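PfkB family carbohydrate kinase (Listeria grayi DSM 20601, PDB 4GM6) probably acts as a carbohydrate kinase of the PfkB (ribokinase-like) family, transferring a phosphoryl group to a sugar or sugar-like substrate. Local coordinates at residues G110-E115 and D287-G292; I43-T48 and S124-R129; F166-V171 and Q206-L211; R176-K179 and K184-F187; A320-S325 and K336-F341. All coordinates share one frame; numbering follows the deposited sequence.

Starting from the N terminus, the turn 43-48 opens contact 2. Before that contact closes on strand 124-128, strand 111-115 opens contact 1, so the two cross; the strands are neighbours in the small four-stranded sheet. Contact 1 closes only at 287-292, and the long loop it spans holds contacts 3 and 4. Contact 3 runs from helix 165-180 to helix 198-208; within its span, contact 4 ties the later part of helix 165-180 to strand 184-188 of the large sheet. Contact 5, further along the chain, joins the last two helices. It touches contact 1 through Lys323 and His324, which bond to the backbone of 287-292.

Contact 1 of 5, residues G110-E115 and D287-G292; sequences GTYYLE and DRVGGG
Val289 sends its two methyl branches to two different residues of strand 111-115. CG2 meets Leu114 CD1 at 3.6 Å, the side chains reaching toward each other tip to tip. CG1 lies 3.7 Å from Tyr112 OH, and here the tyrosine and the valine slide past one another in opposite directions. The division of labour comes from the valine torsion: CG1 stands anti to the backbone N (chi1 176°), which leaves CG2 beside that N and able to reach the leucine. No hydrogen bond spans the contact, and the backbones stay well apart, Leu114 CA and Val289 CA being 9.9 Å from each other.

What presents Val289 is local. Its N-H bonds to Asp287 OD1 at 3.0 Å, approaching from above the carboxylate plane, and this makes an Asx turn. A type II turn follows from Arg288 to Gly291, closed by Gly291 N on Arg288 O at 3.1 Å, with Gly290 as N-cap of helix 291-304. The other carboxylate oxygen, Asp287 OD2, is shared by a salt bridge to Arg36 and a bond from Gly328 N.

The sequence DRVGGG resembles the DTxGAGD signature of PfkB kinases, whose glycines line an anion hole at the start of a helix in relatives. The contact thus sets a strand of the lid sheet against that signature, as expected of the ribokinase-like fold.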
# COMPACT_ATOMS: atom_id res chain seq x y z
N GLY C 110 -0.44 -0.89 26.78
CA GLY C 110 0.22 0.39 26.56
C GLY C 110 0.67 0.54 25.12
O GLY C 110 1.00 -0.44 24.45
N THR C 111 0.67 1.77 24.62
CA THR C 111 1.06 2.01 23.25
C THR C 111 1.96 3.21 23.21
O THR C 111 2.10 3.91 24.21
CB THR C 111 -0.17 2.27 22.32
OG1 THR C 111 -0.85 3.47 22.74
CG2 THR C 111 -1.15 1.10 22.37
N TYR C 112 2.59 3.44 22.06
CA TYR C 112 3.19 4.73 21.79
C TYR C 112 3.22 4.95 20.29
O TYR C 112 3.18 4.01 19.51
CB TYR C 112 4.58 4.89 22.44
CG TYR C 112 5.72 4.10 21.84
CD1 TYR C 112 6.61 4.69 20.95
CD2 TYR C 112 5.94 2.78 22.20
CE1 TYR C 112 7.67 3.97 20.42
CE2 TYR C 112 6.99 2.05 21.68
CZ TYR C 112 7.86 2.66 20.80
OH TYR C 112 8.91 1.93 20.29
N TYR C 113 3.24 6.22 19.90
CA TYR C 113 3.17 6.61 18.52
C TYR C 113 4.55 7.10 18.15
O TYR C 113 5.17 7.83 18.92
CB TYR C 113 2.15 7.74 18.36
CG TYR C 113 0.75 7.32 18.69
CD1 TYR C 113 -0.12 6.91 17.68
CD2 TYR C 113 0.28 7.32 20.00
CE1 TYR C 113 -1.42 6.52 17.97
CE2 TYR C 113 -1.02 6.93 20.30
CZ TYR C 113 -1.85 6.53 19.27
OH TYR C 113 -3.15 6.14 19.52
N LEU C 114 5.05 6.67 17.00
CA LEU C 114 6.36 7.10 16.56
C LEU C 114 6.29 7.76 15.19
O LEU C 114 5.87 7.14 14.21
CB LEU C 114 7.33 5.92 16.54
CG LEU C 114 8.80 6.34 16.47
CD1 LEU C 114 9.73 5.24 16.99
CD2 LEU C 114 9.17 6.70 15.04
N GLU C 115 6.68 9.03 15.12
CA GLU C 115 6.72 9.75 13.86
C GLU C 115 8.12 9.62 13.33
O GLU C 115 9.12 9.92 14.01
CB GLU C 115 6.41 11.23 14.09
CG GLU C 115 6.15 12.03 12.84
CD GLU C 115 5.94 13.49 13.18
OE1 GLU C 115 6.91 14.12 13.66
OE2 GLU C 115 4.80 14.00 13.02
N ASP C 287 15.54 1.93 11.08
CA ASP C 287 14.78 1.99 12.32
C ASP C 287 15.74 1.72 13.48
O ASP C 287 16.08 0.57 13.75
CB ASP C 287 13.69 0.92 12.32
CG ASP C 287 12.68 1.11 13.47
OD1 ASP C 287 13.00 1.89 14.39
OD2 ASP C 287 11.59 0.50 13.43
N ARG C 288 16.17 2.78 14.17
CA ARG C 288 17.09 2.63 15.31
C ARG C 288 16.43 2.01 16.54
O ARG C 288 17.14 1.65 17.49
CB ARG C 288 17.68 3.98 15.72
CG ARG C 288 16.66 4.89 16.40
CD ARG C 288 17.31 6.17 16.92
NE ARG C 288 17.98 5.96 18.22
CZ ARG C 288 18.64 6.90 18.88
NH1 ARG C 288 18.74 8.13 18.38
NH2 ARG C 288 19.21 6.61 20.05
N VAL C 289 15.11 1.90 16.55
CA VAL C 289 14.42 1.45 17.77
C VAL C 289 14.81 0.00 18.06
O VAL C 289 14.81 -0.84 17.18
CB VAL C 289 12.88 1.58 17.70
CG1 VAL C 289 12.24 0.99 18.95
CG2 VAL C 289 12.47 3.05 17.57
N GLY C 290 15.19 -0.28 19.31
CA GLY C 290 15.56 -1.63 19.68
C GLY C 290 17.02 -1.96 19.39
O GLY C 290 17.46 -3.09 19.61
N GLY C 291 17.78 -0.99 18.89
CA GLY C 291 19.19 -1.22 18.61
C GLY C 291 19.96 -1.45 19.90
O GLY C 291 20.86 -2.29 19.95
N GLY C 292 19.60 -0.72 20.95
CA GLY C 292 20.26 -0.88 22.26
C GLY C 292 19.91 -2.24 22.85
O GLY C 292 20.73 -2.87 23.51

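Contact 2 of 5, residues I43-T48 and S124-R129; sequences IPFSQT and SVVYDR
Phe45 brings its ring to strand 124-128, CE2 touching Val126 CG2 at 3.8 Å. The two side chains cross obliquely. A second, looser approach brings Phe45 CZ to within 4.1 Å of Ser124 O. Val126 turns CG2 to the ring because its other methyl, CG1, is anti to the backbone N (chi1 -175°).

Behind this first shell, a short 3-10 turn holds the phenylalanine in place. Gln47 N bonds to Pro44 O at 3.0 Å, and Thr48 N reaches Phe45 O over a longer 3.3 Å. The start of the turn is tied to the neighbouring strand: Phe45 N is hydrogen-bonded to Glu115 OE2, and the other oxygen of that carboxylate is in a salt bridge with Lys121. Strand 124-128 is itself paired with 111-115 through backbone bonds, among them Ser124 with Glu115 and Val126 with Tyr113, and the Tyr113 side chain also packs on Phe45.

Other subunits close in around the contact. Pro83 and Asn82 of the second subunit pack on Phe45 and Val126, while Arg94 of a third subunit bonds to Ser46 O.

Across the two segments, then, the chemistry is apolar packing without a hydrogen bond. The Ser124 carbonyl near the ring already has Glu115 N as its partner. Part of the directional grip on the turn comes from the Glu115 carboxylate, while the Phe45 ring is held by packing.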
# COMPACT_ATOMS: atom_id res chain seq x y z
N ILE C 43 6.40 11.10 6.44
CA ILE C 43 5.02 11.46 6.75
C ILE C 43 4.87 11.83 8.21
O ILE C 43 5.10 11.01 9.09
CB ILE C 43 4.04 10.29 6.49
CG1 ILE C 43 4.28 9.66 5.11
CG2 ILE C 43 2.60 10.77 6.68
CD1 ILE C 43 3.56 10.36 3.99
N PRO C 44 4.44 13.07 8.49
CA PRO C 44 4.22 13.47 9.88
C PRO C 44 2.88 12.97 10.40
O PRO C 44 2.00 12.62 9.61
CB PRO C 44 4.19 15.00 9.80
CG PRO C 44 3.61 15.26 8.45
CD PRO C 44 4.20 14.19 7.56
N PHE C 45 2.73 12.95 11.73
CA PHE C 45 1.45 12.61 12.34
C PHE C 45 0.28 13.31 11.66
O PHE C 45 -0.76 12.71 11.42
CB PHE C 45 1.45 12.98 13.82
CG PHE C 45 2.26 12.06 14.69
CD1 PHE C 45 2.18 10.69 14.53
CD2 PHE C 45 3.07 12.56 15.70
CE1 PHE C 45 2.91 9.83 15.34
CE2 PHE C 45 3.80 11.72 16.52
CZ PHE C 45 3.72 10.34 16.34
N SER C 46 0.44 14.59 11.36
CA SER C 46 -0.70 15.38 10.92
C SER C 46 -1.18 14.99 9.53
O SER C 46 -2.24 15.41 9.10
CB SER C 46 -0.34 16.87 10.93
OG SER C 46 0.95 17.06 10.33
N GLN C 47 -0.38 14.22 8.80
CA GLN C 47 -0.73 13.79 7.45
C GLN C 47 -0.87 12.28 7.28
O GLN C 47 -1.06 11.79 6.20
CB GLN C 47 0.27 14.33 6.43
CG GLN C 47 0.24 15.83 6.30
CD GLN C 47 1.32 16.38 5.40
OE1 GLN C 47 1.74 17.51 5.56
NE2 GLN C 47 1.76 15.59 4.46
N THR C 48 -0.75 11.55 8.36
CA THR C 48 -0.77 10.10 8.26
C THR C 48 -2.20 9.57 8.19
O THR C 48 -3.12 10.08 8.84
CB THR C 48 0.04 9.43 9.38
OG1 THR C 48 0.27 8.05 9.05
CG2 THR C 48 -0.70 9.52 10.70
N SER C 124 10.08 11.46 16.40
CA SER C 124 9.33 12.07 17.49
C SER C 124 8.38 11.01 18.09
O SER C 124 7.73 10.26 17.37
CB SER C 124 8.56 13.27 16.91
OG SER C 124 7.65 13.83 17.83
N VAL C 125 8.30 10.94 19.42
CA VAL C 125 7.46 9.93 20.08
C VAL C 125 6.36 10.57 20.93
O VAL C 125 6.54 11.66 21.49
CB VAL C 125 8.31 8.98 20.95
CG1 VAL C 125 7.42 8.17 21.87
CG2 VAL C 125 9.13 8.06 20.06
N VAL C 126 5.22 9.89 21.02
CA VAL C 126 4.15 10.29 21.94
C VAL C 126 3.73 9.03 22.68
O VAL C 126 3.21 8.09 22.08
CB VAL C 126 2.92 10.86 21.21
CG1 VAL C 126 1.88 11.36 22.21
CG2 VAL C 126 3.32 11.98 20.28
N TYR C 127 3.95 8.99 23.99
CA TYR C 127 3.58 7.81 24.74
C TYR C 127 2.08 7.77 25.05
O TYR C 127 1.44 8.80 25.30
CB TYR C 127 4.45 7.66 26.01
CG TYR C 127 5.76 6.93 25.69
CD1 TYR C 127 6.93 7.63 25.44
CD2 TYR C 127 5.79 5.54 25.58
CE1 TYR C 127 8.11 6.96 25.12
CE2 TYR C 127 6.96 4.86 25.27
CZ TYR C 127 8.12 5.58 25.03
OH TYR C 127 9.28 4.90 24.70
N ASP C 128 1.52 6.56 25.02
CA ASP C 128 0.16 6.34 25.49
C ASP C 128 0.15 5.06 26.32
O ASP C 128 -0.62 4.13 26.06
CB ASP C 128 -0.82 6.24 24.32
CG ASP C 128 -2.28 6.24 24.78
OD1 ASP C 128 -2.54 6.49 25.98
OD2 ASP C 128 -3.17 6.00 23.95
N ARG C 129 1.01 5.05 27.34
CA ARG C 129 1.34 3.84 28.09
C ARG C 129 0.81 3.90 29.52
O ARG C 129 0.72 2.87 30.18
CB ARG C 129 2.86 3.59 28.09
CG ARG C 129 3.64 4.53 29.02
CD ARG C 129 5.13 4.21 29.03
NE ARG C 129 5.40 2.83 29.41
CZ ARG C 129 6.51 2.16 29.09
NH1 ARG C 129 6.66 0.90 29.48
NH2 ARG C 129 7.46 2.74 28.38

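Contact 3 of 5, residues F166-V171 and Q206-L211; sequences FWLEMV and QQLLPL
Leu168 and Val171 of helix 165-180 meet Leu208 of helix 198-208, two successive crossover helices that follow neighbouring parallel strands of the large sheet in the ribokinase-like fold. The apolar contacts centre on Leu208, which gives one methyl to each partner. Its CD2 lies 3.8 Å from Leu168 CD1, the side chains crossing at a slant. Its CD1 sits 4.2 Å from Val171 CG1, and there the two cross at about a right angle. Leu168 reaches the other helix through its torsion: with CG anti to the backbone N (chi1 171°), its methyls are carried nearer to Leu208 than its own CB bond direction would suggest. Ile161, from helix 158-163, packs against all three of these residues, while Val172 and Ile175, further along helix 165-180, add to the surroundings of Leu208.

Backbone bonds stiffen the first helix where the contact sits, with Val171 N on Trp167 O at 2.8 Å.

The remaining contact pairs a polar group with an apolar one and lies toward solvent, since Gln207 is exposed. Extended beyond CG, the glutamine chain crosses Leu168 at about a right angle and brings its amide NE2 to 3.9 Å from Leu168 CD2.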
# COMPACT_ATOMS: atom_id res chain seq x y z
N PHE C 166 5.22 -0.14 43.30
CA PHE C 166 5.02 -1.57 43.29
C PHE C 166 6.05 -2.31 42.43
O PHE C 166 6.60 -3.32 42.86
CB PHE C 166 3.62 -1.93 42.77
CG PHE C 166 3.48 -3.38 42.43
CD1 PHE C 166 3.08 -4.29 43.40
CD2 PHE C 166 3.80 -3.85 41.17
CE1 PHE C 166 2.97 -5.64 43.10
CE2 PHE C 166 3.68 -5.19 40.86
CZ PHE C 166 3.27 -6.09 41.84
N TRP C 167 6.28 -1.83 41.21
CA TRP C 167 7.23 -2.49 40.31
C TRP C 167 8.68 -2.31 40.78
O TRP C 167 9.49 -3.24 40.68
CB TRP C 167 7.06 -2.03 38.85
CG TRP C 167 5.93 -2.75 38.19
CD1 TRP C 167 4.74 -2.22 37.78
CD2 TRP C 167 5.86 -4.16 37.92
NE1 TRP C 167 3.94 -3.21 37.24
CE2 TRP C 167 4.60 -4.40 37.33
CE3 TRP C 167 6.75 -5.23 38.10
CZ2 TRP C 167 4.21 -5.68 36.92
CZ3 TRP C 167 6.35 -6.50 37.69
CH2 TRP C 167 5.09 -6.71 37.10
N LEU C 168 9.00 -1.13 41.29
CA LEU C 168 10.30 -0.89 41.89
C LEU C 168 10.58 -1.95 42.95
O LEU C 168 11.61 -2.62 42.91
CB LEU C 168 10.40 0.52 42.51
CG LEU C 168 11.65 0.81 43.36
CD1 LEU C 168 12.96 0.58 42.59
CD2 LEU C 168 11.58 2.23 43.90
N GLU C 169 9.64 -2.11 43.89
CA GLU C 169 9.85 -3.02 45.02
C GLU C 169 9.68 -4.48 44.61
O GLU C 169 10.22 -5.38 45.26
CB GLU C 169 8.89 -2.72 46.18
CG GLU C 169 8.83 -1.26 46.60
CD GLU C 169 7.99 -1.08 47.86
OE1 GLU C 169 6.92 -1.73 47.97
OE2 GLU C 169 8.41 -0.30 48.74
N MET C 170 8.91 -4.72 43.55
CA MET C 170 8.78 -6.07 43.03
C MET C 170 10.09 -6.53 42.37
O MET C 170 10.54 -7.66 42.60
CB MET C 170 7.62 -6.13 42.03
CG MET C 170 7.35 -7.52 41.48
SD MET C 170 6.86 -8.65 42.80
CE MET C 170 6.37 -10.08 41.84
N VAL C 171 10.68 -5.67 41.54
CA VAL C 171 11.97 -5.98 40.93
C VAL C 171 13.04 -6.20 42.01
O VAL C 171 13.83 -7.14 41.93
CB VAL C 171 12.41 -4.88 39.92
CG1 VAL C 171 13.77 -5.20 39.32
CG2 VAL C 171 11.38 -4.75 38.81
N GLN C 206 19.90 4.02 43.16
CA GLN C 206 20.77 3.75 44.30
C GLN C 206 20.38 2.48 45.05
O GLN C 206 21.25 1.87 45.73
CB GLN C 206 20.84 4.95 45.25
CG GLN C 206 21.62 6.12 44.67
CD GLN C 206 21.73 7.28 45.64
OE1 GLN C 206 20.76 7.63 46.32
NE2 GLN C 206 22.91 7.89 45.71
N GLN C 207 19.10 2.04 44.88
CA GLN C 207 18.66 0.79 45.48
C GLN C 207 19.06 -0.41 44.61
O GLN C 207 19.41 -1.46 45.13
CB GLN C 207 17.13 0.77 45.68
CG GLN C 207 16.59 1.98 46.46
CD GLN C 207 15.08 1.97 46.53
OE1 GLN C 207 14.47 0.92 46.78
NE2 GLN C 207 14.47 3.12 46.31
N LEU C 208 18.99 -0.25 43.29
CA LEU C 208 19.27 -1.36 42.34
C LEU C 208 20.75 -1.66 42.17
O LEU C 208 21.14 -2.80 42.30
CB LEU C 208 18.69 -1.08 40.95
CG LEU C 208 17.20 -1.13 40.91
CD1 LEU C 208 16.73 -2.56 40.67
CD2 LEU C 208 16.52 -0.53 42.19
N LEU C 209 21.56 -0.62 41.91
CA LEU C 209 22.99 -0.81 41.54
C LEU C 209 23.85 -1.70 42.46
O LEU C 209 24.61 -2.54 41.98
CB LEU C 209 23.70 0.55 41.34
CG LEU C 209 23.14 1.37 40.16
CD1 LEU C 209 23.83 2.73 40.10
CD2 LEU C 209 23.30 0.62 38.84
N PRO C 210 23.75 -1.51 43.78
CA PRO C 210 24.54 -2.39 44.71
C PRO C 210 24.24 -3.88 44.47
O PRO C 210 24.99 -4.76 44.93
CB PRO C 210 24.02 -1.98 46.05
CG PRO C 210 23.55 -0.56 45.86
CD PRO C 210 23.00 -0.44 44.45
N LEU C 211 23.16 -4.13 43.73
CA LEU C 211 22.66 -5.48 43.48
C LEU C 211 22.96 -6.05 42.09
O LEU C 211 22.52 -7.16 41.77
CB LEU C 211 21.13 -5.50 43.63
CG LEU C 211 20.57 -5.34 45.03
CD1 LEU C 211 19.11 -5.80 45.02
CD2 LEU C 211 21.41 -6.15 46.03

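Contact 4 of 5, residues R176-K179 and K184-F187; sequences REAK and KISF
In the beta-alpha-beta crossover from strand 153-157 through helix 165-180 to strand 184-188, Ile185 is the strand residue that Ala178 and Lys179 of the helix pack on. The small alanine makes a single methyl-to-methyl contact, Ala178 CB lying 4.0 Å from Ile185 CD1. The lysine contributes its aliphatic stem instead of its charge: Lys179 CG sits 3.6 Å from Ile185 CG1 and 4.0 Å from Ile185 CD1, and Lys179 CD follows at 4.1 Å from CG1. The two chains cross at about a right angle.

The isoleucine meets both helix residues with one branch. CG1 is anti to the carbonyl carbon (chi1 -52°), and from there CD1 extends into reach of both the alanine methyl and the lysine CG. Lys179 is straight as far as CD and then bends at its last two torsions. The helix and strand backbones come closest at the end where the short link 180-183 joins helix to strand, Lys179 CA and Lys184 CA being 6.8 Å apart.

Neighbouring parts fix the two sides. Leu211 O, from the 3-10 segment beyond helix 198-208, packs on both Ile185 CB and Lys179 CD, filling in beside them. Strand 184-188 is held in the sheet on its two edges, with Ser186 bonded to Leu154 and Ile185 to Asp213 and Tyr214.

Packing of a helix on the strand that comes next is the standard joint of the parallel alpha/beta sheet at the centre of the ribokinase-like fold.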
# COMPACT_ATOMS: atom_id res chain seq x y z
N ARG C 176 16.64 -10.01 44.68
CA ARG C 176 17.13 -10.58 45.94
C ARG C 176 16.91 -12.08 46.03
O ARG C 176 17.81 -12.79 46.38
CB ARG C 176 16.54 -9.87 47.15
CG ARG C 176 17.16 -8.53 47.45
CD ARG C 176 16.57 -7.89 48.66
NE ARG C 176 16.92 -6.48 48.74
CZ ARG C 176 16.16 -5.57 49.30
NH1 ARG C 176 15.00 -5.91 49.82
NH2 ARG C 176 16.54 -4.31 49.34
N GLU C 177 15.74 -12.56 45.64
CA GLU C 177 15.50 -14.00 45.64
C GLU C 177 16.50 -14.61 44.65
O GLU C 177 17.23 -15.56 44.96
CB GLU C 177 14.05 -14.30 45.24
CG GLU C 177 13.74 -15.78 45.05
CD GLU C 177 13.58 -16.55 46.37
OE1 GLU C 177 14.17 -16.13 47.41
OE2 GLU C 177 12.86 -17.60 46.35
N ALA C 178 16.53 -14.04 43.44
CA ALA C 178 17.48 -14.50 42.39
C ALA C 178 18.97 -14.61 42.95
O ALA C 178 19.63 -15.71 42.86
CB ALA C 178 17.46 -13.59 41.11
N LYS C 179 19.47 -13.52 43.55
CA LYS C 179 20.84 -13.49 44.07
C LYS C 179 21.13 -14.60 45.11
O LYS C 179 22.22 -15.20 45.11
CB LYS C 179 21.17 -12.11 44.64
CG LYS C 179 21.60 -11.10 43.57
CD LYS C 179 21.77 -9.69 44.14
CE LYS C 179 22.91 -9.65 45.17
NZ LYS C 179 24.28 -9.87 44.58
N LYS C 184 22.99 -14.49 38.18
CA LYS C 184 23.60 -13.21 37.83
C LYS C 184 22.53 -12.16 37.56
O LYS C 184 21.42 -12.47 37.12
CB LYS C 184 24.50 -13.39 36.61
CG LYS C 184 25.62 -14.39 36.86
CD LYS C 184 26.43 -13.96 38.09
CE LYS C 184 27.82 -14.58 38.06
NZ LYS C 184 28.68 -13.92 39.08
N ILE C 185 22.86 -10.90 37.85
CA ILE C 185 21.90 -9.81 37.67
C ILE C 185 22.34 -8.86 36.56
O ILE C 185 23.40 -8.24 36.63
CB ILE C 185 21.69 -9.06 39.00
CG1 ILE C 185 21.34 -10.07 40.12
CG2 ILE C 185 20.59 -8.01 38.86
CD1 ILE C 185 20.19 -10.99 39.80
N SER C 186 21.50 -8.77 35.53
CA SER C 186 21.71 -7.84 34.42
C SER C 186 20.76 -6.68 34.53
O SER C 186 19.54 -6.86 34.60
CB SER C 186 21.47 -8.55 33.08
OG SER C 186 21.41 -7.60 32.02
N PHE C 187 21.31 -5.47 34.54
CA PHE C 187 20.49 -4.27 34.68
C PHE C 187 20.81 -3.26 33.58
O PHE C 187 21.97 -3.00 33.27
CB PHE C 187 20.69 -3.64 36.07
CG PHE C 187 19.73 -2.52 36.37
CD1 PHE C 187 18.35 -2.80 36.46
CD2 PHE C 187 20.18 -1.20 36.52
CE1 PHE C 187 17.46 -1.78 36.74
CE2 PHE C 187 19.29 -0.17 36.81
CZ PHE C 187 17.94 -0.45 36.91

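Contact 5 of 5, residues A320-S325 and K336-F341; sequences AGLKHS and KTIADF
Leu322 and Phe341 slide past each other where helix 309-323 packs against helix 335-344, the last two helices of the ribokinase-like fold. With CG anti to the carbonyl carbon (chi1 -72°), the leucine sends its isobutyl group out between the helices, and its two methyls take different roles. CD2 sits over the middle of one face of the phenylalanine ring, 4.1 Å from the ring centroid and 13° off the normal, a CH-pi contact. CD1 is nearer the backbone end of the phenylalanine, 4.0 Å from Phe341 CB, and also approaches Ile338 CG1 at 4.4 Å. The branch point joins in, with Leu322 CG 3.9 Å from Phe341 CD2. On the phenylalanine side, CG anti to the backbone N (chi1 176°) carries the ring across to the leucine, and chi2 turns one face to CD2.

Around this core, Phe333 packs on both Leu322 and Ile338, and Leu120 of the fourth subunit packs on Phe341. On helix 335-344, Lys336 NZ and Asp340 OD2 form a salt bridge one turn apart, 3.4 Å long.

Lys323 NZ bonds to the carbonyls of Ile326, Gly328 and Val289. The His324 side chain folds back toward Ala320, and its ND1 donates to Ala320 O at 2.7 Å, with that oxygen almost exactly in the imidazole plane.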
# COMPACT_ATOMS: atom_id res chain seq x y z
N ALA C 320 23.93 -4.96 16.91
CA ALA C 320 23.23 -3.69 17.08
C ALA C 320 23.23 -2.91 15.77
O ALA C 320 22.25 -2.27 15.42
CB ALA C 320 23.90 -2.88 18.18
N GLY C 321 24.35 -2.96 15.06
CA GLY C 321 24.47 -2.22 13.81
C GLY C 321 23.48 -2.72 12.78
O GLY C 321 22.77 -1.93 12.15
N LEU C 322 23.41 -4.04 12.64
CA LEU C 322 22.50 -4.68 11.69
C LEU C 322 21.03 -4.39 12.02
O LEU C 322 20.25 -4.19 11.12
CB LEU C 322 22.75 -6.19 11.62
CG LEU C 322 24.04 -6.63 10.91
CD1 LEU C 322 24.24 -8.13 11.08
CD2 LEU C 322 24.05 -6.27 9.42
N LYS C 323 20.67 -4.37 13.31
CA LYS C 323 19.29 -4.09 13.71
C LYS C 323 18.78 -2.75 13.14
O LYS C 323 17.60 -2.60 12.87
CB LYS C 323 19.13 -4.09 15.24
CG LYS C 323 17.82 -3.46 15.73
CD LYS C 323 16.61 -4.21 15.20
CE LYS C 323 15.33 -3.42 15.41
NZ LYS C 323 15.20 -2.18 14.56
N HIS C 324 19.67 -1.79 12.97
CA HIS C 324 19.29 -0.47 12.47
C HIS C 324 18.68 -0.55 11.07
O HIS C 324 17.97 0.35 10.66
CB HIS C 324 20.49 0.48 12.48
CG HIS C 324 20.82 1.02 13.83
ND1 HIS C 324 21.41 0.25 14.82
CD2 HIS C 324 20.68 2.26 14.36
CE1 HIS C 324 21.59 1.00 15.90
NE2 HIS C 324 21.15 2.22 15.65
N SER C 325 18.94 -1.64 10.35
CA SER C 325 18.44 -1.81 8.98
C SER C 325 17.07 -2.50 8.91
O SER C 325 16.57 -2.76 7.80
CB SER C 325 19.42 -2.64 8.16
OG SER C 325 20.64 -1.96 7.94
N LYS C 336 25.08 -16.87 13.19
CA LYS C 336 26.02 -17.02 12.08
C LYS C 336 26.03 -15.77 11.19
O LYS C 336 27.09 -15.27 10.81
CB LYS C 336 25.67 -18.27 11.28
CG LYS C 336 25.97 -18.20 9.80
CD LYS C 336 27.21 -18.99 9.46
CE LYS C 336 27.39 -19.10 7.96
NZ LYS C 336 28.74 -19.61 7.65
N THR C 337 24.85 -15.25 10.89
CA THR C 337 24.73 -14.05 10.10
C THR C 337 25.45 -12.88 10.76
O THR C 337 26.17 -12.13 10.12
CB THR C 337 23.26 -13.67 9.90
OG1 THR C 337 22.59 -14.75 9.23
CG2 THR C 337 23.14 -12.41 9.08
N ILE C 338 25.25 -12.74 12.07
CA ILE C 338 25.89 -11.67 12.83
C ILE C 338 27.40 -11.86 12.90
O ILE C 338 28.18 -10.93 12.64
CB ILE C 338 25.30 -11.59 14.26
CG1 ILE C 338 23.79 -11.25 14.19
CG2 ILE C 338 26.03 -10.55 15.09
CD1 ILE C 338 23.06 -11.48 15.50
N ALA C 339 27.83 -13.08 13.21
CA ALA C 339 29.25 -13.40 13.28
C ALA C 339 29.95 -13.19 11.93
O ALA C 339 31.08 -12.68 11.89
CB ALA C 339 29.46 -14.83 13.78
N ASP C 340 29.29 -13.55 10.84
CA ASP C 340 29.90 -13.37 9.52
C ASP C 340 30.06 -11.88 9.23
O ASP C 340 31.08 -11.45 8.72
CB ASP C 340 29.06 -14.03 8.42
CG ASP C 340 29.21 -15.54 8.40
OD1 ASP C 340 30.19 -16.07 8.97
OD2 ASP C 340 28.35 -16.21 7.79
N PHE C 341 29.05 -11.09 9.59
CA PHE C 341 29.17 -9.66 9.35
C PHE C 341 30.32 -9.08 10.15
O PHE C 341 31.13 -8.31 9.63
CB PHE C 341 27.88 -8.92 9.69
CG PHE C 341 28.01 -7.43 9.53
CD1 PHE C 341 28.26 -6.87 8.29
CD2 PHE C 341 27.91 -6.59 10.63
CE1 PHE C 341 28.40 -5.50 8.14
CE2 PHE C 341 28.05 -5.22 10.49
CZ PHE C 341 28.30 -4.68 9.25